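Local coordinates for ferulic acid decarboxylase 1 (Candida dubliniensis, PDB 4ZAD), which catalyses the reversible, prenylated-FMN-dependent decarboxylation of aromatic acids such as ferulic, p-coumaric and cinnamic acid to the corresponding vinyl compounds, at residues Glu341-Leu345 with Glu402-Cys407; Met99-Asp104 with Asp358-Tyr363; Ile346-Leu352 with Leu392-Leu397. All coordinates share one frame; numbering follows the deposited sequence.

Interaction 1 (Glu341-Leu345 with Glu402-Cys407). With 4LU (1-deoxy-5-O-phosphono-1-(3,3,4,5-tetramethyl-9,11-dioxo-2,3,8,9,10,11-hexahydro-7H-quinolino[1,8-fg]pteridin-12-ium-7-y l)-D-ribitol), chain E.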
loop_
_atom_site.group_PDB
_atom_site.type_symbol
_atom_site.label_atom_id
_atom_site.label_comp_id
_atom_site.label_asym_id
_atom_site.label_seq_id
_atom_site.Cartn_x
_atom_site.Cartn_y
_atom_site.Cartn_z
ATOM N N GLU A 341 -22.344 3.867 -5.738
ATOM C CA GLU A 341 -23.220 5.024 -5.764
ATOM C C GLU A 341 -22.481 6.302 -6.229
ATOM O O GLU A 341 -23.050 7.101 -6.953
ATOM C CB GLU A 341 -23.928 5.242 -4.446
ATOM C CG GLU A 341 -24.952 6.404 -4.442
ATOM C CD GLU A 341 -26.278 6.109 -5.147
ATOM O OE1 GLU A 341 -26.386 5.116 -5.892
ATOM O OE2 GLU A 341 -27.230 6.904 -4.969
ATOM N N THR A 342 -21.221 6.495 -5.860
ATOM C CA THR A 342 -20.539 7.708 -6.256
ATOM C C THR A 342 -20.297 7.724 -7.781
ATOM O O THR A 342 -20.305 8.791 -8.431
ATOM C CB THR A 342 -19.248 7.899 -5.491
ATOM O OG1 THR A 342 -19.505 7.773 -4.082
ATOM C CG2 THR A 342 -18.654 9.279 -5.792
ATOM N N LYS A 343 -20.117 6.533 -8.357
ATOM C CA LYS A 343 -19.965 6.429 -9.811
ATOM C C LYS A 343 -21.288 6.865 -10.421
ATOM O O LYS A 343 -21.303 7.691 -11.289
ATOM C CB LYS A 343 -19.647 5.000 -10.252
ATOM C CG LYS A 343 -18.643 4.882 -11.347
ATOM C CD LYS A 343 -19.087 5.398 -12.718
ATOM C CE LYS A 343 -18.339 4.595 -13.889
ATOM N NZ LYS A 343 -18.385 3.040 -13.739
ATOM N N TYR A 344 -22.400 6.326 -9.928
ATOM C CA TYR A 344 -23.669 6.693 -10.485
ATOM C C TYR A 344 -23.844 8.202 -10.426
ATOM O O TYR A 344 -24.008 8.843 -11.447
ATOM C CB TYR A 344 -24.863 5.967 -9.858
ATOM C CG TYR A 344 -26.146 6.434 -10.515
ATOM C CD1 TYR A 344 -26.470 6.054 -11.831
ATOM C CD2 TYR A 344 -26.980 7.339 -9.880
ATOM C CE1 TYR A 344 -27.616 6.547 -12.463
ATOM C CE2 TYR A 344 -28.112 7.827 -10.500
ATOM C CZ TYR A 344 -28.425 7.434 -11.777
ATOM O OH TYR A 344 -29.578 7.932 -12.360
ATOM N N LEU A 345 -23.778 8.772 -9.237
ATOM C CA LEU A 345 -23.985 10.196 -9.081
ATOM C C LEU A 345 -23.077 11.059 -9.969
ATOM O O LEU A 345 -23.495 12.099 -10.452
ATOM C CB LEU A 345 -23.838 10.574 -7.599
ATOM C CG LEU A 345 -25.002 10.130 -6.714
ATOM C CD1 LEU A 345 -24.822 10.565 -5.269
ATOM C CD2 LEU A 345 -26.282 10.759 -7.279
ATOM N N GLU A 402 -26.406 15.807 -3.374
ATOM C CA GLU A 402 -26.286 14.475 -3.973
ATOM C C GLU A 402 -25.439 13.562 -3.082
ATOM O O GLU A 402 -25.908 12.486 -2.700
ATOM C CB GLU A 402 -25.674 14.509 -5.394
ATOM C CG GLU A 402 -26.611 15.003 -6.502
ATOM C CD GLU A 402 -26.826 16.526 -6.521
ATOM O OE1 GLU A 402 -26.035 17.296 -5.917
ATOM O OE2 GLU A 402 -27.837 16.945 -7.138
ATOM N N CYS A 403 -24.221 14.012 -2.751
ATOM C CA CYS A 403 -23.207 13.175 -2.120
ATOM C C CYS A 403 -22.902 13.431 -0.617
ATOM O O CYS A 403 -22.099 12.735 -0.035
ATOM C CB CYS A 403 -21.920 13.345 -2.896
ATOM S SG CYS A 403 -22.114 13.097 -4.648
ATOM N N TYR A 404 -23.547 14.416 -0.001
ATOM C CA TYR A 404 -23.249 14.790 1.371
ATOM C C TYR A 404 -23.206 13.599 2.315
ATOM O O TYR A 404 -22.298 13.498 3.127
ATOM C CB TYR A 404 -24.247 15.853 1.887
ATOM C CG TYR A 404 -25.541 15.314 2.409
ATOM C CD1 TYR A 404 -26.548 14.960 1.538
ATOM C CD2 TYR A 404 -25.756 15.137 3.785
ATOM C CE1 TYR A 404 -27.763 14.449 2.005
ATOM C CE2 TYR A 404 -27.000 14.625 4.269
ATOM C CZ TYR A 404 -27.984 14.277 3.365
ATOM O OH TYR A 404 -29.204 13.761 3.752
ATOM N N LYS A 405 -24.185 12.712 2.199
ATOM C CA LYS A 405 -24.220 11.493 2.958
ATOM C C LYS A 405 -23.392 10.356 2.311
ATOM O O LYS A 405 -22.660 9.600 3.013
ATOM C CB LYS A 405 -25.667 11.020 3.076
ATOM C CG LYS A 405 -25.798 9.564 3.499
ATOM C CD LYS A 405 -27.228 9.182 3.882
ATOM C CE LYS A 405 -27.308 7.699 4.255
ATOM N NZ LYS A 405 -26.949 6.838 3.110
ATOM N N VAL A 406 -23.549 10.198 0.994
ATOM C CA VAL A 406 -22.971 9.057 0.292
ATOM C C VAL A 406 -21.489 8.950 0.629
ATOM O O VAL A 406 -21.019 7.861 1.022
ATOM C CB VAL A 406 -23.128 9.159 -1.231
ATOM C CG1 VAL A 406 -22.157 8.233 -1.916
ATOM C CG2 VAL A 406 -24.602 8.932 -1.671
ATOM N N CYS A 407 -20.772 10.070 0.492
ATOM C CA CYS A 407 -19.320 10.112 0.705
ATOM C C CYS A 407 -18.888 10.460 2.140
ATOM O O CYS A 407 -17.732 10.756 2.375
ATOM C CB CYS A 407 -18.667 11.109 -0.267
ATOM S SG CYS A 407 -18.941 10.704 -2.008
HETATM C C9 4LU E . -22.399 -1.815 6.643
HETATM C C8 4LU E . -22.250 -3.208 6.617
HETATM C C7 4LU E . -22.031 -3.926 7.802
HETATM C C10 4LU E . -23.458 0.770 9.053
HETATM C C6 4LU E . -21.881 -3.155 9.070
HETATM N N3 4LU E . -24.117 1.975 11.413
HETATM C C2 4LU E . -24.483 2.540 10.256
HETATM C C13 4LU E . -22.995 -4.462 10.711
HETATM C C5 4LU E . -21.668 -3.837 10.351
HETATM C C1 4LU E . -21.669 -1.521 11.322
HETATM O O2 4LU E . -25.132 3.593 10.317
HETATM N N1 4LU E . -24.154 1.946 9.083
HETATM C C4 4LU E . -23.412 0.826 11.444
HETATM O O4 4LU E . -23.139 0.414 12.597
HETATM C C4A 4LU E . -23.053 0.193 10.276
HETATM N N5 4LU E . -21.946 -0.935 10.192
HETATM C C3 4LU E . -21.529 -2.899 11.452
HETATM C C12 4LU E . -20.602 -4.928 10.322
HETATM C C5A 4LU E . -22.002 -1.675 9.023
HETATM C C7M 4LU E . -21.890 -5.425 7.829
HETATM C C8M 4LU E . -22.390 -3.882 5.278
HETATM C C9A 4LU E . -22.443 -1.063 7.827
HETATM N N10 4LU E . -23.158 0.185 7.859
HETATM C "C1'" 4LU E . -23.083 1.127 6.733
HETATM C "C2'" 4LU E . -24.483 1.255 6.133
HETATM O "O2'" 4LU E . -25.028 -0.068 5.953
HETATM C "C3'" 4LU E . -24.486 2.038 4.814
HETATM O "O3'" 4LU E . -24.051 3.394 5.049
HETATM C "C4'" 4LU E . -25.877 2.056 4.145
HETATM O "O4'" 4LU E . -25.900 3.059 3.125
HETATM C "C5'" 4LU E . -26.989 2.398 5.151
HETATM O "O5'" 4LU E . -28.275 2.483 4.569
HETATM P P 4LU E . -29.010 3.858 4.266
HETATM O O2P 4LU E . -30.378 3.290 3.887
HETATM O O3P 4LU E . -28.156 4.475 3.137
HETATM O O1P 4LU E . -28.958 4.662 5.547
#
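Behind the phosphate site of the prenylated FMN in this UbiD-type decarboxylase, Val406 of the loop after helix 386-399 packs against Glu341, Thr342 and Leu345 on one side of helix 334-347. Within the loop, Cys407 N bonds back to Cys403 O at 3.0 Å. Both methyls of Val406 face the helix: CG2 meets Glu341 CG at 3.8 Å and also touches CD1 of Leu345, while CG1 lies 3.5 Å from Thr342 OG1. Glu341 and Val406 cross at about a right angle. With CG anti to the backbone N (chi1 -176°), Glu341 offers its methylene to the valine, and a bend at chi2 turns the carboxylate off to its salt bridge with Arg110. The polar end of Thr342 is likewise engaged elsewhere, at the Val338 carbonyl one helical turn back, so its OG1 adds only packing against Val406 and, at 3.6 Å, Cys407 SG. Leu345 makes the largest contribution on the helix side. Its CD1 reaches the main chain at Glu402 O (3.4 Å) and touches Cys403 SG at 3.8 Å, whereas the Glu402 carboxylate leads away from the helix. The contact is therefore essentially apolar. The residue just before Val406 is Lys405, which binds the cofactor. Lys405 turns its side chain toward the flavin, passing His197 and Gln196, which also bind it. Its CB rests over the centre of one face of the Tyr404 ring, and beyond it the chain runs extended to CE before bending at chi4 (-62°), which brings Lys405 NZ into a 2.7 Å hydrogen bond with phosphate oxygen O3P of the cofactor.

Interaction 2 (Met99-Asp104 with Asp358-Tyr363)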
loop_
_atom_site.group_PDB
_atom_site.type_symbol
_atom_site.label_atom_id
_atom_site.label_comp_id
_atom_site.label_asym_id
_atom_site.label_seq_id
_atom_site.Cartn_x
_atom_site.Cartn_y
_atom_site.Cartn_z
ATOM N N MET A 99 -14.908 -6.890 -9.827
ATOM C CA MET A 99 -15.551 -5.881 -9.021
ATOM C C MET A 99 -15.900 -4.653 -9.795
ATOM O O MET A 99 -16.942 -4.065 -9.549
ATOM C CB MET A 99 -14.692 -5.513 -7.808
ATOM C CG MET A 99 -15.316 -4.440 -6.856
ATOM S SD MET A 99 -16.921 -4.878 -6.227
ATOM C CE MET A 99 -16.958 -4.046 -4.641
ATOM N N LYS A 100 -15.038 -4.263 -10.721
ATOM C CA LYS A 100 -15.288 -3.096 -11.582
ATOM C C LYS A 100 -16.567 -3.277 -12.359
ATOM O O LYS A 100 -17.316 -2.335 -12.567
ATOM C CB LYS A 100 -14.119 -2.865 -12.527
ATOM C CG LYS A 100 -14.313 -1.714 -13.513
ATOM C CD LYS A 100 -14.844 -2.173 -14.889
ATOM C CE LYS A 100 -14.508 -1.143 -16.024
ATOM N NZ LYS A 100 -15.129 0.208 -15.798
ATOM N N GLU A 101 -16.843 -4.510 -12.748
ATOM C CA GLU A 101 -18.030 -4.826 -13.532
ATOM C C GLU A 101 -19.253 -4.958 -12.633
ATOM O O GLU A 101 -20.336 -4.473 -13.000
ATOM C CB GLU A 101 -17.784 -6.077 -14.401
ATOM C CG GLU A 101 -16.634 -5.817 -15.385
ATOM C CD GLU A 101 -16.342 -6.950 -16.374
ATOM O OE1 GLU A 101 -15.313 -7.666 -16.207
ATOM O OE2 GLU A 101 -17.125 -7.087 -17.344
ATOM N N ILE A 102 -19.074 -5.577 -11.458
ATOM C CA ILE A 102 -20.127 -5.622 -10.424
ATOM C C ILE A 102 -20.621 -4.203 -10.174
ATOM O O ILE A 102 -21.819 -3.972 -10.151
ATOM C CB ILE A 102 -19.630 -6.149 -9.054
ATOM C CG1 ILE A 102 -19.162 -7.616 -9.133
ATOM C CG2 ILE A 102 -20.716 -6.004 -8.011
ATOM C CD1 ILE A 102 -18.232 -8.039 -7.977
ATOM N N ILE A 103 -19.688 -3.263 -10.004
ATOM C CA ILE A 103 -20.022 -1.835 -9.898
ATOM C C ILE A 103 -20.744 -1.330 -11.145
ATOM O O ILE A 103 -21.711 -0.578 -11.024
ATOM C CB ILE A 103 -18.775 -0.956 -9.606
ATOM C CG1 ILE A 103 -18.168 -1.302 -8.242
ATOM C CG2 ILE A 103 -19.123 0.524 -9.666
ATOM C CD1 ILE A 103 -16.892 -0.622 -7.966
ATOM N N ASP A 104 -20.327 -1.740 -12.347
ATOM C CA ASP A 104 -21.043 -1.227 -13.554
ATOM C C ASP A 104 -22.469 -1.735 -13.606
ATOM O O ASP A 104 -23.374 -1.033 -14.060
ATOM C CB ASP A 104 -20.308 -1.501 -14.894
ATOM C CG ASP A 104 -18.897 -0.878 -14.942
ATOM O OD1 ASP A 104 -18.680 0.162 -14.264
ATOM O OD2 ASP A 104 -18.013 -1.469 -15.634
ATOM N N ASP A 358 -13.895 6.000 -13.510
ATOM C CA ASP A 358 -14.136 4.993 -12.470
ATOM C C ASP A 358 -13.746 5.586 -11.129
ATOM O O ASP A 358 -12.942 6.512 -11.071
ATOM C CB ASP A 358 -13.310 3.734 -12.731
ATOM C CG ASP A 358 -14.068 2.654 -13.497
ATOM O OD1 ASP A 358 -15.323 2.607 -13.466
ATOM O OD2 ASP A 358 -13.389 1.824 -14.130
ATOM N N VAL A 359 -14.360 5.094 -10.061
ATOM C CA VAL A 359 -13.945 5.416 -8.711
ATOM C C VAL A 359 -13.957 4.134 -7.901
ATOM O O VAL A 359 -14.761 3.241 -8.157
ATOM C CB VAL A 359 -14.845 6.497 -8.033
ATOM C CG1 VAL A 359 -15.146 7.634 -9.001
ATOM C CG2 VAL A 359 -16.120 5.905 -7.469
ATOM N N PHE A 360 -13.060 4.031 -6.926
ATOM C CA PHE A 360 -13.007 2.859 -6.102
ATOM C C PHE A 360 -12.341 3.198 -4.821
ATOM O O PHE A 360 -11.472 4.064 -4.798
ATOM C CB PHE A 360 -12.213 1.773 -6.789
ATOM C CG PHE A 360 -12.090 0.521 -5.987
ATOM C CD1 PHE A 360 -13.209 -0.179 -5.641
ATOM C CD2 PHE A 360 -10.855 0.063 -5.587
ATOM C CE1 PHE A 360 -13.116 -1.347 -4.924
ATOM C CE2 PHE A 360 -10.743 -1.065 -4.834
ATOM C CZ PHE A 360 -11.887 -1.786 -4.497
ATOM N N THR A 361 -12.794 2.531 -3.757
ATOM C CA THR A 361 -12.251 2.691 -2.398
ATOM C C THR A 361 -11.268 1.568 -2.154
ATOM O O THR A 361 -11.680 0.415 -1.951
ATOM C CB THR A 361 -13.313 2.541 -1.316
ATOM O OG1 THR A 361 -14.092 1.381 -1.613
ATOM C CG2 THR A 361 -14.193 3.775 -1.212
ATOM N N PRO A 362 -9.979 1.868 -2.213
ATOM C CA PRO A 362 -9.042 0.766 -2.021
ATOM C C PRO A 362 -9.225 0.196 -0.633
ATOM O O PRO A 362 -9.321 0.968 0.334
ATOM C CB PRO A 362 -7.678 1.424 -2.167
ATOM C CG PRO A 362 -7.930 2.904 -1.901
ATOM C CD PRO A 362 -9.319 3.158 -2.391
ATOM N N TYR A 363 -9.277 -1.121 -0.522
ATOM C CA TYR A 363 -9.503 -1.742 0.772
ATOM C C TYR A 363 -8.355 -1.517 1.760
ATOM O O TYR A 363 -8.584 -1.424 2.975
ATOM C CB TYR A 363 -9.807 -3.227 0.641
ATOM C CG TYR A 363 -10.957 -3.492 -0.277
ATOM C CD1 TYR A 363 -12.077 -2.675 -0.278
ATOM C CD2 TYR A 363 -10.920 -4.546 -1.154
ATOM C CE1 TYR A 363 -13.139 -2.908 -1.146
ATOM C CE2 TYR A 363 -11.952 -4.778 -2.019
ATOM C CZ TYR A 363 -13.061 -3.956 -2.021
ATOM O OH TYR A 363 -14.092 -4.224 -2.908
#
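Helix 99-104 runs across strand 358-360 at 111° between their N-to-C directions, with axes 10.2 Å apart, and the backbones come nearest where Lys100 faces Asp358, CA to CA 8.2 Å. The strand belongs to 356-360, an outermost strand of the five-stranded mixed sheet, so a helix of the N-terminal family region here meets an outermost strand of the sheet in the C-terminal family region. Lys100 carries the polar half of the contact. Bends at chi2 and chi4 carry its ammonium group back to the strand, the side chain crossing that of Asp358 at about a right angle. Lys100 NZ donates to Asp358 OD2 at 2.9 Å, using the syn lone pair, while a weak second bond goes to OD1. One turn along the helix, Lys100 NZ also makes a weak bond of 3.3 Å to Asp104 OD2. The apolar half lies toward Tyr363. Met99 CG and Ile103 CD1 both approach the Phe360 ring obliquely, at 4.3 Å from CE1 and 4.4 Å from CD1 respectively. Phe360 in turn stands with its CZ above the face of Tyr363, near the rim, and stacks with Phe423. Beyond it the Met99 methyl, CE, lies 3.4 Å from Tyr363 OH, a hydroxyl that is hydrogen-bonded to His84. In the polar half, Asp104 OD1 and Asp358 OD1 approach to 4.2 Å, and Lys343 from helix 334-347 bridges those two oxygens. With two lysines set between two carboxylates, the repulsion of the aspartates is probably well compensated, and this network, buried at Asp358 and partly open to solvent at the other three residues, links helix, strand and helix by charge as well as by packing.

Interaction 3 (Ile346-Leu352 with Leu392-Leu397); sequences ISQHPVL and LVGDFL
His349 and Phe396 form the tight centre of this contact, a T-shaped pair in which the histidine edge points at the phenylalanine face. The ring centroids are 4.6 Å apart and the planes meet at 65°, with His349 CD2 3.6 Å from Phe396 CE1. Leu352 packs against both rings: its CD2 lies over the centre of one imidazole face and 3.8 Å from Phe396 CD2. Its other methyl, Leu352 CD1, meets Leu392 CD2 just as closely, at 3.7 Å. Ile346 CG1 comes to the edge of the phenyl ring. The imidazole is further steadied by two weak capping bonds, as ND1 accepts from Val351 N and Leu352 N, the latter nearly straight at 175°, where the chain turns into helix 352-355. The packing is looser at the partly exposed rim, where Leu392 CD2 lies 3.9 Å from Val351 CG1 and 4.2 Å from His349 CE1. On the inner side the two segments lie against the sheet: Ile346 sits on Val356 and Val359 of strand 356-360, Val393 and Leu397 reach strand 412-417, and Phe396 also packs on Glu402 and Cys403 in the loop after helix 386-399.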
loop_
_atom_site.group_PDB
_atom_site.type_symbol
_atom_site.label_atom_id
_atom_site.label_comp_id
_atom_site.label_asym_id
_atom_site.label_seq_id
_atom_site.Cartn_x
_atom_site.Cartn_y
_atom_site.Cartn_z
ATOM N N ILE A 346 -21.848 10.615 -10.207
ATOM C CA ILE A 346 -20.842 11.405 -10.944
ATOM C C ILE A 346 -21.182 11.440 -12.440
ATOM O O ILE A 346 -21.120 12.457 -13.107
ATOM C CB ILE A 346 -19.439 10.806 -10.710
ATOM C CG1 ILE A 346 -18.869 11.312 -9.397
ATOM C CG2 ILE A 346 -18.508 11.177 -11.777
ATOM C CD1 ILE A 346 -17.426 10.832 -9.091
ATOM N N SER A 347 -21.448 10.266 -12.954
ATOM C CA SER A 347 -22.261 10.005 -14.138
ATOM C C SER A 347 -23.306 11.030 -14.540
ATOM O O SER A 347 -23.545 11.266 -15.695
ATOM C CB SER A 347 -23.020 8.761 -13.777
ATOM O OG SER A 347 -23.844 8.313 -14.784
ATOM N N GLN A 348 -23.994 11.575 -13.565
ATOM C CA GLN A 348 -25.067 12.493 -13.825
ATOM C C GLN A 348 -24.590 13.922 -13.709
ATOM O O GLN A 348 -25.387 14.818 -13.887
ATOM C CB GLN A 348 -26.195 12.247 -12.831
ATOM C CG GLN A 348 -26.855 10.913 -13.000
ATOM C CD GLN A 348 -27.641 10.808 -14.304
ATOM O OE1 GLN A 348 -27.304 10.007 -15.178
ATOM N NE2 GLN A 348 -28.687 11.625 -14.439
ATOM N N HIS A 349 -23.301 14.128 -13.401
ATOM C CA HIS A 349 -22.721 15.466 -13.270
ATOM C C HIS A 349 -22.241 15.926 -14.610
ATOM O O HIS A 349 -21.376 15.266 -15.200
ATOM C CB HIS A 349 -21.535 15.478 -12.328
ATOM C CG HIS A 349 -21.190 16.838 -11.812
ATOM N ND1 HIS A 349 -20.394 17.717 -12.504
ATOM C CD2 HIS A 349 -21.536 17.468 -10.661
ATOM C CE1 HIS A 349 -20.254 18.826 -11.798
ATOM N NE2 HIS A 349 -20.939 18.703 -10.674
ATOM N N PRO A 350 -22.766 17.075 -15.090
ATOM C CA PRO A 350 -22.476 17.498 -16.476
ATOM C C PRO A 350 -20.989 17.646 -16.812
ATOM O O PRO A 350 -20.624 17.442 -17.948
ATOM C CB PRO A 350 -23.237 18.839 -16.632
ATOM C CG PRO A 350 -23.613 19.275 -15.251
ATOM C CD PRO A 350 -23.702 17.998 -14.412
ATOM N N VAL A 351 -20.157 17.987 -15.840
ATOM C CA VAL A 351 -18.707 18.130 -16.068
ATOM C C VAL A 351 -17.934 16.846 -15.742
ATOM O O VAL A 351 -17.170 16.324 -16.573
ATOM C CB VAL A 351 -18.132 19.260 -15.198
ATOM C CG1 VAL A 351 -16.631 19.305 -15.330
ATOM C CG2 VAL A 351 -18.761 20.616 -15.576
ATOM N N LEU A 352 -18.151 16.364 -14.515
ATOM C CA LEU A 352 -17.453 15.201 -13.941
ATOM C C LEU A 352 -17.727 13.900 -14.721
ATOM O O LEU A 352 -16.865 13.041 -14.805
ATOM C CB LEU A 352 -17.802 15.064 -12.425
ATOM C CG LEU A 352 -16.818 15.622 -11.384
ATOM C CD1 LEU A 352 -16.047 16.745 -11.978
ATOM C CD2 LEU A 352 -17.462 16.072 -10.050
ATOM N N LEU A 392 -13.955 21.697 -7.375
ATOM C CA LEU A 392 -15.165 21.109 -7.927
ATOM C C LEU A 392 -15.465 19.728 -7.372
ATOM O O LEU A 392 -16.603 19.462 -7.020
ATOM C CB LEU A 392 -15.097 20.969 -9.446
ATOM C CG LEU A 392 -16.462 20.670 -10.067
ATOM C CD1 LEU A 392 -17.354 21.863 -9.754
ATOM C CD2 LEU A 392 -16.403 20.447 -11.582
ATOM N N VAL A 393 -14.477 18.839 -7.373
ATOM C CA VAL A 393 -14.683 17.486 -6.918
ATOM C C VAL A 393 -15.128 17.524 -5.450
ATOM O O VAL A 393 -16.165 17.010 -5.105
ATOM C CB VAL A 393 -13.394 16.572 -7.116
ATOM C CG1 VAL A 393 -13.483 15.226 -6.287
ATOM C CG2 VAL A 393 -13.142 16.285 -8.603
ATOM N N GLY A 394 -14.368 18.156 -4.592
ATOM C CA GLY A 394 -14.690 18.096 -3.180
ATOM C C GLY A 394 -15.985 18.785 -2.787
ATOM O O GLY A 394 -16.661 18.348 -1.856
ATOM N N ASP A 395 -16.345 19.869 -3.468
ATOM C CA ASP A 395 -17.609 20.516 -3.166
ATOM C C ASP A 395 -18.682 19.504 -3.492
ATOM O O ASP A 395 -19.639 19.297 -2.717
ATOM C CB ASP A 395 -17.822 21.802 -3.972
ATOM C CG ASP A 395 -17.175 23.028 -3.314
ATOM O OD1 ASP A 395 -16.717 22.934 -2.138
ATOM O OD2 ASP A 395 -17.125 24.104 -3.985
ATOM N N PHE A 396 -18.490 18.833 -4.616
ATOM C CA PHE A 396 -19.482 17.898 -5.059
ATOM C C PHE A 396 -19.631 16.677 -4.164
ATOM O O PHE A 396 -20.733 16.318 -3.817
ATOM C CB PHE A 396 -19.235 17.446 -6.473
ATOM C CG PHE A 396 -20.324 16.565 -6.996
ATOM C CD1 PHE A 396 -21.638 17.032 -7.058
ATOM C CD2 PHE A 396 -20.052 15.259 -7.404
ATOM C CE1 PHE A 396 -22.664 16.185 -7.519
ATOM C CE2 PHE A 396 -21.052 14.447 -7.865
ATOM C CZ PHE A 396 -22.359 14.906 -7.924
ATOM N N LEU A 397 -18.517 16.041 -3.842
ATOM C CA LEU A 397 -18.503 14.832 -3.068
ATOM C C LEU A 397 -18.729 15.090 -1.564
ATOM O O LEU A 397 -19.372 14.281 -0.905
ATOM C CB LEU A 397 -17.191 14.078 -3.297
ATOM C CG LEU A 397 -16.975 13.543 -4.724
ATOM C CD1 LEU A 397 -15.691 12.696 -4.782
ATOM C CD2 LEU A 397 -18.131 12.694 -5.218
#

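All three contacts meet around helix 334-347. Interaction 1 uses 341-345 of it and interaction 3 its last residues and the turn that follows; their centres are about 9 Å apart, and Thr342 packs on Leu397 between them. The centre of interaction 2 lies about 14 Å from that of interaction 1 and about 17 Å from that of interaction 3. Lys343 salt bridges join it to interaction 1, and Val359 touches both Thr342 and Ile346. Along the chain 99-104 comes first, then 341-345, 346-352, 358-363, 392-397 and 402-407. Interaction 2 crosses both others, bringing the N-terminal region onto the C-terminal one. Continuous packing thus extends from helix 99-108 to the cofactor-binding loop at Lys405.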